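Local coordinates for nucleoprotein (Human coronavirus NL63, PDB 5EPW) that probably packages the viral RNA genome into a helical ribonucleocapsid, the fragment here being its C-terminal dimerization domain, at residues M100-A103 and K104-N108; K107-P110 and K111-Q115. All coordinates share one frame; numbering follows the deposited sequence.

Contact 1. Residues M100-A103 and K104-N108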
loop_
_atom_site.group_PDB
_atom_site.type_symbol
_atom_site.label_atom_id
_atom_site.label_comp_id
_atom_site.label_asym_id
_atom_site.label_seq_id
_atom_site.Cartn_x
_atom_site.Cartn_y
_atom_site.Cartn_z
ATOM N N MET B 100 10.074 2.339 -1.912
ATOM C CA MET B 100 10.160 3.813 -2.138
ATOM C C MET B 100 11.387 4.334 -1.453
ATOM O O MET B 100 11.796 3.902 -0.358
ATOM C CB MET B 100 8.916 4.537 -1.646
ATOM C CG MET B 100 8.541 4.240 -0.191
ATOM S SD MET B 100 6.944 4.907 0.351
ATOM C CE MET B 100 7.451 6.544 0.982
ATOM N N LEU B 101 12.045 5.245 -2.209
ATOM C CA LEU B 101 13.270 5.954 -1.672
ATOM C C LEU B 101 12.894 7.346 -1.069
ATOM O O LEU B 101 12.369 8.192 -1.809
ATOM C CB LEU B 101 14.292 6.156 -2.846
ATOM C CG LEU B 101 14.863 4.865 -3.365
ATOM C CD1 LEU B 101 15.665 5.150 -4.656
ATOM C CD2 LEU B 101 15.665 4.135 -2.346
ATOM N N VAL B 102 13.123 7.475 0.223
ATOM C CA VAL B 102 12.816 8.725 0.893
ATOM C C VAL B 102 14.166 9.428 1.274
ATOM O O VAL B 102 15.002 8.836 1.865
ATOM C CB VAL B 102 12.029 8.454 2.116
ATOM C CG1 VAL B 102 11.568 9.700 2.744
ATOM C CG2 VAL B 102 10.757 7.669 1.761
ATOM N N ALA B 103 14.271 10.728 0.882
ATOM C CA ALA B 103 15.457 11.510 1.230
ATOM C C ALA B 103 15.670 11.541 2.714
ATOM O O ALA B 103 14.701 11.644 3.501
ATOM C CB ALA B 103 15.308 12.921 0.621
ATOM N N LYS B 104 16.922 11.400 3.174
ATOM C CA LYS B 104 17.208 11.379 4.594
ATOM C C LYS B 104 16.846 12.668 5.373
ATOM O O LYS B 104 16.618 12.600 6.597
ATOM C CB LYS B 104 18.728 11.044 4.846
ATOM C CG LYS B 104 18.936 9.536 4.742
ATOM C CD LYS B 104 20.415 9.228 4.703
ATOM C CE LYS B 104 20.643 7.727 4.689
ATOM N NZ LYS B 104 22.088 7.484 4.548
ATOM N N ASP B 105 16.669 13.732 4.640
ATOM C CA ASP B 105 16.261 14.970 5.239
ATOM C C ASP B 105 14.766 15.228 5.152
ATOM O O ASP B 105 14.283 16.330 5.489
ATOM C CB ASP B 105 17.139 16.100 4.708
ATOM C CG ASP B 105 16.825 16.498 3.311
ATOM O OD1 ASP B 105 16.395 15.710 2.458
ATOM O OD2 ASP B 105 17.027 17.687 3.002
ATOM N N ASN B 106 13.993 14.210 4.682
ATOM C CA ASN B 106 12.584 14.342 4.662
ATOM C C ASN B 106 12.133 14.485 6.098
ATOM O O ASN B 106 12.423 13.702 6.950
ATOM C CB ASN B 106 11.951 13.091 4.015
ATOM C CG ASN B 106 10.449 13.230 3.911
ATOM O OD1 ASN B 106 9.801 13.307 4.958
ATOM N ND2 ASN B 106 9.906 13.115 2.725
ATOM N N LYS B 107 11.313 15.552 6.327
ATOM C CA LYS B 107 10.942 15.855 7.679
ATOM C C LYS B 107 9.911 14.923 8.296
ATOM O O LYS B 107 9.702 14.904 9.444
ATOM C CB LYS B 107 10.376 17.306 7.739
ATOM C CG LYS B 107 11.427 18.418 7.634
ATOM C CD LYS B 107 10.731 19.822 7.657
ATOM C CE LYS B 107 11.364 20.827 6.719
ATOM N NZ LYS B 107 12.812 20.651 6.578
ATOM N N ASN B 108 9.299 14.115 7.449
ATOM C CA ASN B 108 8.288 13.163 7.901
ATOM C C ASN B 108 8.859 11.791 8.156
ATOM O O ASN B 108 8.210 10.966 8.779
ATOM C CB ASN B 108 7.212 13.112 6.839
ATOM C CG ASN B 108 6.552 14.450 6.613
ATOM O OD1 ASN B 108 6.242 15.195 7.579
ATOM N ND2 ASN B 108 6.300 14.791 5.379
HETATM O O HOH W 1 11.670 12.613 -0.034
#
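Methyl CG1 of Val102 sits over one face of the Asn106 side-chain amide, 3.8 Å from Asn106 ND2 and 3.6 Å from Asn106 CB. Leu70 also touches Asn106. At the oxygen end, OD1 accepts from the backbone N of Asn108 (2.7 Å), the donor tilted 16° from the carbonyl plane. At the opposite end, ND2 gives a weak bond to a water, which also accepts weakly from Ala103 N. With CG anti to the backbone N (chi1 -177°), the amide is brought alongside Val102 while its oxygen stays within bonding distance of Asn108 N. Rotation of the amide is limited chiefly by the short bond at OD1 and by the valine methyl over its face, the water adding little.

The carboxylate of Asp105 meets the contact differently. Its CG is tucked between the backbone N and the carbonyl carbon (chi1 74°), which folds the side chain back toward the strand and sets OD1 3.5 Å from the methyl CB of Ala103. Between these side chains the backbone closes a loop: Asn106 N donates to Ala103 O over 2.9 Å, approaching well above the carbonyl plane.

Lys104 extends away from the turn, and its NZ reaches the second subunit, bonding to Gly89 O and forming a salt bridge with Glu87 there. Residues 100-103 themselves pair with an antiparallel strand of that subunit, continuing the sheet across the interface, as in the intertwined dimers of coronavirus nucleocapsid C-terminal domains. The whole is a type I beta turn from Ala103 to Asn106 that ends the dimerization strand, its last residue, Asn106, opening an Asx turn that caps the approach to a helix.

Contact 2. Residues K107-P110 and K111-Q115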
loop_
_atom_site.group_PDB
_atom_site.type_symbol
_atom_site.label_atom_id
_atom_site.label_comp_id
_atom_site.label_asym_id
_atom_site.label_seq_id
_atom_site.Cartn_x
_atom_site.Cartn_y
_atom_site.Cartn_z
ATOM N N LYS B 107 11.313 15.552 6.327
ATOM C CA LYS B 107 10.942 15.855 7.679
ATOM C C LYS B 107 9.911 14.923 8.296
ATOM O O LYS B 107 9.702 14.904 9.444
ATOM C CB LYS B 107 10.376 17.306 7.739
ATOM C CG LYS B 107 11.427 18.418 7.634
ATOM C CD LYS B 107 10.731 19.822 7.657
ATOM C CE LYS B 107 11.364 20.827 6.719
ATOM N NZ LYS B 107 12.812 20.651 6.578
ATOM N N ASN B 108 9.299 14.115 7.449
ATOM C CA ASN B 108 8.288 13.163 7.901
ATOM C C ASN B 108 8.859 11.791 8.156
ATOM O O ASN B 108 8.210 10.966 8.779
ATOM C CB ASN B 108 7.212 13.112 6.839
ATOM C CG ASN B 108 6.552 14.450 6.613
ATOM O OD1 ASN B 108 6.242 15.195 7.579
ATOM N ND2 ASN B 108 6.300 14.791 5.379
ATOM N N LEU B 109 10.084 11.569 7.767
ATOM C CA LEU B 109 10.710 10.258 7.882
ATOM C C LEU B 109 10.922 9.818 9.352
ATOM O O LEU B 109 10.689 8.690 9.809
ATOM C CB LEU B 109 12.024 10.196 7.051
ATOM C CG LEU B 109 12.816 8.932 7.011
ATOM C CD1 LEU B 109 12.012 7.750 6.420
ATOM C CD2 LEU B 109 14.046 9.202 6.187
ATOM N N PRO B 110 11.394 10.729 10.265
ATOM C CA PRO B 110 11.606 10.246 11.598
ATOM C C PRO B 110 10.343 9.719 12.329
ATOM O O PRO B 110 10.439 8.753 13.062
ATOM C CB PRO B 110 12.144 11.487 12.358
ATOM C CG PRO B 110 12.713 12.283 11.269
ATOM C CD PRO B 110 11.927 12.105 10.023
ATOM N N LYS B 111 9.201 10.381 12.107
ATOM C CA LYS B 111 7.930 9.891 12.672
ATOM C C LYS B 111 7.585 8.476 12.147
ATOM O O LYS B 111 7.139 7.642 12.912
ATOM C CB LYS B 111 6.860 10.857 12.237
ATOM C CG LYS B 111 5.401 10.505 12.690
ATOM C CD LYS B 111 5.286 10.449 14.179
ATOM C CE LYS B 111 3.843 10.303 14.687
ATOM N NZ LYS B 111 3.859 10.316 16.186
ATOM N N PHE B 112 7.799 8.319 10.836
ATOM C CA PHE B 112 7.526 6.938 10.230
ATOM C C PHE B 112 8.400 5.871 10.914
ATOM O O PHE B 112 7.970 4.833 11.334
ATOM C CB PHE B 112 7.664 7.031 8.779
ATOM C CG PHE B 112 7.177 5.806 8.042
ATOM C CD1 PHE B 112 7.977 4.693 7.931
ATOM C CD2 PHE B 112 5.934 5.833 7.512
ATOM C CE1 PHE B 112 7.500 3.577 7.232
ATOM C CE2 PHE B 112 5.423 4.751 6.782
ATOM C CZ PHE B 112 6.202 3.617 6.684
ATOM N N ILE B 113 9.727 6.167 11.033
ATOM C CA ILE B 113 10.607 5.234 11.615
ATOM C C ILE B 113 10.287 4.867 13.046
ATOM O O ILE B 113 10.377 3.709 13.468
ATOM C CB ILE B 113 12.098 5.757 11.415
ATOM C CG1 ILE B 113 12.505 5.667 9.964
ATOM C CG2 ILE B 113 13.004 4.843 12.230
ATOM C CD1 ILE B 113 13.812 6.350 9.574
ATOM N N GLU B 114 9.838 5.851 13.864
ATOM C CA GLU B 114 9.339 5.608 15.199
ATOM C C GLU B 114 8.244 4.590 15.293
ATOM O O GLU B 114 8.120 3.828 16.234
ATOM C CB GLU B 114 8.833 6.955 15.837
ATOM C CG GLU B 114 9.908 7.693 16.635
ATOM C CD GLU B 114 9.549 9.169 16.897
ATOM O OE1 GLU B 114 8.345 9.524 16.911
ATOM O OE2 GLU B 114 10.503 10.012 16.974
ATOM N N GLN B 115 7.406 4.536 14.249
ATOM C CA GLN B 115 6.289 3.660 14.238
ATOM C C GLN B 115 6.655 2.187 13.782
ATOM O O GLN B 115 5.777 1.317 13.956
ATOM C CB GLN B 115 5.139 4.170 13.338
ATOM C CG GLN B 115 4.674 5.529 13.862
ATOM C CD GLN B 115 3.963 5.396 15.168
ATOM O OE1 GLN B 115 3.066 4.530 15.363
ATOM N NE2 GLN B 115 4.334 6.292 16.141
HETATM O O HOH W 2 9.011 13.145 11.536
#
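Leu109 and Ile113 meet one turn apart through both backbone and side chains. Of the backbone bonds, Ile113 N to Leu109 O is nearly linear (3.0 Å, 172° at the hydrogen), and the donor sits almost on the extension of the C=O bond. Glu114 N reaches Pro110 O at 3.1 Å, somewhat tilted from the carbonyl plane. The link preceding these, Phe112 N to Asn108 O, is weak at 3.4 Å. Pro110 lacks an N-H, which costs nothing in a first helical turn, where amides have no earlier carbonyl of the helix to bind.

A water serves one such early amide: it accepts from Lys111 N and donates to Lys107 O, both at 2.8 Å, joining the lead-in segment to the helix.

Apolar contact falls mainly to the same i to i+4 pair. CD1 of Ile113 rests 3.8 Å from CG of Leu109 and also touches its CD1, the two branched chains crossing at an angle. CG1 of Ile113 lies beside its own backbone N (chi1 -70°), which carries CD1 back along the helix to the leucine.

Other side chains serve the surroundings. Lys111 packs against Gln66 and Leu67 of helix 64-68, and Asn108 OD1 accepts from Gln66 NE2. Phe112 turns to Met49 and Leu70 and to Tyr96 of the second subunit, whose Val92 meets Leu109. Helix 109-115 thus meets helix 64-68 and the loop at Met49 of its own chain, and strand 91-103 of the second subunit.

In the fold
Contacts 1 and 2 are successive parts of one chain path, sharing Lys107 and Asn108, with centres about 9 Å apart. Contact 1 is a surface turn ending strand 91-103; contact 2, partly buried, is the lead-in and helix 109-115 itself and lies nearer the centre of the chain. The first mixes polar turn and cap bonds with one methyl contact and sends a charged arm to the second subunit; the second relies on regular helical bonds and aliphatic packing. Leu109 joins them, its CD2 lying 3.7 Å from Ala103 O and its CD1 near Val102 CG1. Both touch the second subunit, contact 1 through strand pairing and Lys104, contact 2 through hydrophobic side chains.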